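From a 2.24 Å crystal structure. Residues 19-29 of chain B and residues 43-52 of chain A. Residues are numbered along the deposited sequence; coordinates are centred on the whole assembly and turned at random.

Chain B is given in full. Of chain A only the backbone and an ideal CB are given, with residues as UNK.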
# COMPACT_ATOMS: atom_id res chain seq x y z
N SER B 19 -15.34 -17.69 -0.06
CA SER B 19 -14.90 -17.85 -1.45
C SER B 19 -14.13 -16.63 -1.93
O SER B 19 -13.08 -16.77 -2.57
CB SER B 19 -16.11 -18.12 -2.35
OG SER B 19 -17.03 -17.05 -2.29
N ILE B 20 -14.63 -15.43 -1.64
CA ILE B 20 -13.96 -14.23 -2.12
C ILE B 20 -12.64 -14.01 -1.40
O ILE B 20 -11.71 -13.42 -1.96
CB ILE B 20 -14.88 -13.00 -1.99
CG1 ILE B 20 -15.09 -12.62 -0.53
CG2 ILE B 20 -16.21 -13.25 -2.70
CD1 ILE B 20 -15.73 -11.26 -0.33
N ILE B 21 -12.52 -14.48 -0.15
CA ILE B 21 -11.24 -14.42 0.54
C ILE B 21 -10.25 -15.39 -0.07
O ILE B 21 -9.07 -15.07 -0.27
CB ILE B 21 -11.44 -14.67 2.05
CG1 ILE B 21 -12.13 -13.48 2.71
CG2 ILE B 21 -10.10 -14.95 2.73
CD1 ILE B 21 -12.52 -13.72 4.16
N GLU B 22 -10.71 -16.61 -0.39
CA GLU B 22 -9.83 -17.60 -1.01
C GLU B 22 -9.29 -17.10 -2.34
O GLU B 22 -8.12 -17.34 -2.67
CB GLU B 22 -10.59 -18.92 -1.21
CG GLU B 22 -10.75 -19.75 0.05
CD GLU B 22 -11.53 -21.03 -0.20
OE1 GLU B 22 -12.22 -21.11 -1.23
OE2 GLU B 22 -11.44 -21.96 0.63
N GLU B 23 -10.12 -16.41 -3.12
CA GLU B 23 -9.71 -15.97 -4.44
C GLU B 23 -8.87 -14.71 -4.38
O GLU B 23 -7.96 -14.53 -5.20
CB GLU B 23 -10.94 -15.78 -5.32
CG GLU B 23 -10.79 -14.80 -6.47
CD GLU B 23 -12.11 -14.49 -7.14
OE1 GLU B 23 -12.34 -13.31 -7.49
OE2 GLU B 23 -12.92 -15.42 -7.31
N ALA B 24 -9.12 -13.83 -3.40
CA ALA B 24 -8.26 -12.68 -3.20
C ALA B 24 -6.90 -13.09 -2.64
O ALA B 24 -5.89 -12.43 -2.92
CB ALA B 24 -8.93 -11.67 -2.28
N ALA B 25 -6.86 -14.14 -1.83
CA ALA B 25 -5.58 -14.66 -1.35
C ALA B 25 -4.78 -15.27 -2.50
O ALA B 25 -3.56 -15.10 -2.57
CB ALA B 25 -5.80 -15.68 -0.24
N ALA B 26 -5.45 -16.00 -3.39
CA ALA B 26 -4.78 -16.57 -4.55
C ALA B 26 -4.25 -15.48 -5.48
O ALA B 26 -3.13 -15.57 -5.97
CB ALA B 26 -5.74 -17.49 -5.31
N ILE B 27 -5.06 -14.44 -5.72
CA ILE B 27 -4.60 -13.32 -6.55
C ILE B 27 -3.38 -12.66 -5.92
O ILE B 27 -2.42 -12.31 -6.62
CB ILE B 27 -5.76 -12.32 -6.76
CG1 ILE B 27 -6.74 -12.86 -7.79
CG2 ILE B 27 -5.23 -10.94 -7.15
CD1 ILE B 27 -8.00 -12.05 -7.93
N SER B 28 -3.39 -12.49 -4.60
CA SER B 28 -2.30 -11.83 -3.89
C SER B 28 -1.10 -12.73 -3.66
O SER B 28 -0.09 -12.26 -3.11
CB SER B 28 -2.81 -11.32 -2.54
OG SER B 28 -3.73 -10.25 -2.72
N ASN B 29 -1.16 -14.00 -4.08
CA ASN B 29 -0.10 -14.98 -3.85
C ASN B 29 0.16 -15.14 -2.35
O ASN B 29 1.29 -15.03 -1.87
CB ASN B 29 1.18 -14.59 -4.61
CG ASN B 29 2.24 -15.68 -4.58
OD1 ASN B 29 1.99 -16.81 -5.02
ND2 ASN B 29 3.42 -15.35 -4.09
N UNK A 43 -11.46 -6.10 2.19
CA UNK A 43 -10.14 -6.09 1.56
C UNK A 43 -10.08 -7.08 0.40
O UNK A 43 -9.41 -6.82 -0.60
CB UNK A 43 -9.06 -6.42 2.59
N UNK A 44 -10.80 -8.20 0.52
CA UNK A 44 -10.85 -9.16 -0.58
C UNK A 44 -11.57 -8.57 -1.79
O UNK A 44 -11.11 -8.72 -2.92
CB UNK A 44 -11.54 -10.45 -0.13
N UNK A 45 -12.70 -7.89 -1.56
CA UNK A 45 -13.43 -7.28 -2.67
C UNK A 45 -12.59 -6.21 -3.37
O UNK A 45 -12.70 -6.05 -4.59
CB UNK A 45 -14.74 -6.67 -2.17
N UNK A 46 -11.77 -5.48 -2.62
CA UNK A 46 -10.90 -4.48 -3.23
C UNK A 46 -9.84 -5.14 -4.11
O UNK A 46 -9.53 -4.65 -5.19
CB UNK A 46 -10.23 -3.63 -2.15
N UNK A 47 -9.27 -6.26 -3.65
CA UNK A 47 -8.26 -6.96 -4.43
C UNK A 47 -8.90 -7.60 -5.66
O UNK A 47 -8.29 -7.64 -6.74
CB UNK A 47 -7.56 -8.02 -3.58
N UNK A 48 -10.14 -8.08 -5.53
CA UNK A 48 -10.81 -8.70 -6.67
C UNK A 48 -11.14 -7.66 -7.72
O UNK A 48 -10.95 -7.88 -8.93
CB UNK A 48 -12.08 -9.42 -6.22
N UNK A 49 -11.62 -6.49 -7.28
CA UNK A 49 -11.97 -5.42 -8.20
C UNK A 49 -10.75 -4.89 -8.94
O UNK A 49 -10.77 -4.69 -10.16
CB UNK A 49 -12.66 -4.28 -7.45
N UNK A 50 -9.65 -4.66 -8.21
CA UNK A 50 -8.43 -4.16 -8.83
C UNK A 50 -7.85 -5.18 -9.81
O UNK A 50 -7.40 -4.81 -10.90
CB UNK A 50 -7.40 -3.81 -7.76
N UNK A 51 -7.85 -6.46 -9.43
CA UNK A 51 -7.37 -7.49 -10.33
C UNK A 51 -8.22 -7.59 -11.59
O UNK A 51 -7.69 -7.88 -12.67
CB UNK A 51 -7.34 -8.84 -9.61
N UNK A 52 -9.53 -7.36 -11.49
CA UNK A 52 -10.37 -7.45 -12.67
C UNK A 52 -10.09 -6.30 -13.63
O UNK A 52 -10.11 -6.48 -14.86
CB UNK A 52 -11.85 -7.46 -12.27

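All ten positions of chain A have helical phi/psi, near -67/-39, so backbone torsions exclude little beyond proline, whose missing N-H would break the i to i-4 ladder. The helix axes approach to 8.6 Å at 54°, and discrimination must come from the CB vectors.

Position 43 points sideways, with nothing of chain B within 5.5 Å of its ideal CB; any polar or long residue would suit. It is Arg43(A), which reaches along its own helix to position 46.

Position 44 points toward chain B and is the tightest. Its ideal CB is 3.5 Å from Ile20(B) O, 3.6 Å from Ala24(B) CB and 4.0 Å from Ile21(B) CA. The CA of position 44 is 5.1 Å from Ala24(B) CA. Such spacing favours a small residue: glycine, alanine, perhaps serine. It is Ala44(A), whose methyl packs against Ala24(B), CB to CB 3.6 Å.

Position 45 points sideways, its ideal CB 5.0 Å from Ile20(B) CD1; many residues fit, and Ala45(A) makes no close contact. Position 46 is out of reach and tolerant; it is Glu46(A), whose OE1 lies 3.3 Å from Arg43(A) NH1, a salt bridge with a weak hydrogen bond.

Position 47 points toward chain B, its ideal CB 4.1 Å from Ala24(B) CB, 4.5 Å from Ser28(B) OG and 5.2 Å from Ile27(B) CG2. Ser28(B) OG already donates to Ala24(B) O (3.1 Å), so a medium apolar residue is plausible: valine, isoleucine or leucine. Val47(A), chi1 t, brings CG1 to 3.7 Å from Ile27(B) CG2 and 3.6 Å from Ser28(B) OG.

Position 48 starts sideways, with Glu23(B) OE1 4.1 Å and Ile27(B) CD1 5.1 Å from its ideal CB. A flexible apolar chain could turn inward; a lysine or arginine could instead address the carboxylate. It is Ile48(A), with both chi angles m, sitting as a knob among Ile20(B), Glu23(B), Ala24(B) and Ile27(B). Its CD1 lies 3.5 Å from Ile27(B) CD1 and 3.6 Å from Ala24(B) CA.

Positions 49 and 50 are out of reach and suit polar residues; they are Glu49(A) and Gln50(A).

Position 51 points toward chain B, its ideal CB 3.7 Å from Ile27(B) CD1. A leucine, methionine or flat ring could cover that isoleucine. The ring of His51(A) does so: Ile27(B) CG1 lies 3.9 Å from its centroid, 9° off the normal, a CH-pi contact over the face.

Position 52 points sideways, with nothing of chain B within 5.5 Å of its ideal CB, suiting a long polar chain; the end of Arg52(A) leads away from chain B. No hydrogen bond crosses between the stretches, so apolar packing carries this contact.

Chain A, residues 43-52: RAAEVIEQHR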
# COMPACT_ATOMS: atom_id res chain seq x y z
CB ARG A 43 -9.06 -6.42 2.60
CG ARG A 43 -7.64 -6.27 2.08
CD ARG A 43 -7.25 -4.81 1.92
NE ARG A 43 -5.93 -4.67 1.31
CZ ARG A 43 -5.72 -4.30 0.05
NH1 ARG A 43 -6.76 -4.03 -0.74
NH2 ARG A 43 -4.49 -4.21 -0.42
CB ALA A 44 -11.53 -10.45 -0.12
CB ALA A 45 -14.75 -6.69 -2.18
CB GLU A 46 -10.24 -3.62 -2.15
CG GLU A 46 -11.19 -2.63 -1.50
CD GLU A 46 -10.59 -1.97 -0.27
OE1 GLU A 46 -9.37 -2.11 -0.04
OE2 GLU A 46 -11.35 -1.30 0.47
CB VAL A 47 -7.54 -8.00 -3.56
CG1 VAL A 47 -6.60 -8.85 -4.40
CG2 VAL A 47 -6.76 -7.30 -2.45
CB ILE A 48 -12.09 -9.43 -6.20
CG1 ILE A 48 -11.76 -10.61 -5.28
CG2 ILE A 48 -12.90 -9.91 -7.40
CD1 ILE A 48 -10.54 -11.36 -5.66
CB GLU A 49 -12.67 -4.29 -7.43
CG GLU A 49 -12.88 -3.01 -8.22
CD GLU A 49 -13.89 -3.18 -9.33
OE1 GLU A 49 -13.96 -2.31 -10.22
OE2 GLU A 49 -14.61 -4.20 -9.35
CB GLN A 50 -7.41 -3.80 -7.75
CG GLN A 50 -6.01 -3.52 -8.28
CD GLN A 50 -5.82 -2.07 -8.69
OE1 GLN A 50 -5.55 -1.21 -7.85
NE2 GLN A 50 -5.97 -1.80 -9.98
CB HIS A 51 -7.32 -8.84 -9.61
CG HIS A 51 -6.77 -9.95 -10.44
ND1 HIS A 51 -7.58 -10.89 -11.06
CD2 HIS A 51 -5.50 -10.28 -10.77
CE1 HIS A 51 -6.83 -11.75 -11.72
NE2 HIS A 51 -5.56 -11.41 -11.56
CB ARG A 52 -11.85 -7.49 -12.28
CG ARG A 52 -12.80 -7.12 -13.41
CD ARG A 52 -14.24 -7.01 -12.96
NE ARG A 52 -14.89 -5.84 -13.54
CZ ARG A 52 -15.04 -4.70 -12.89
NH1 ARG A 52 -15.63 -3.66 -13.46
NH2 ARG A 52 -14.61 -4.60 -11.65
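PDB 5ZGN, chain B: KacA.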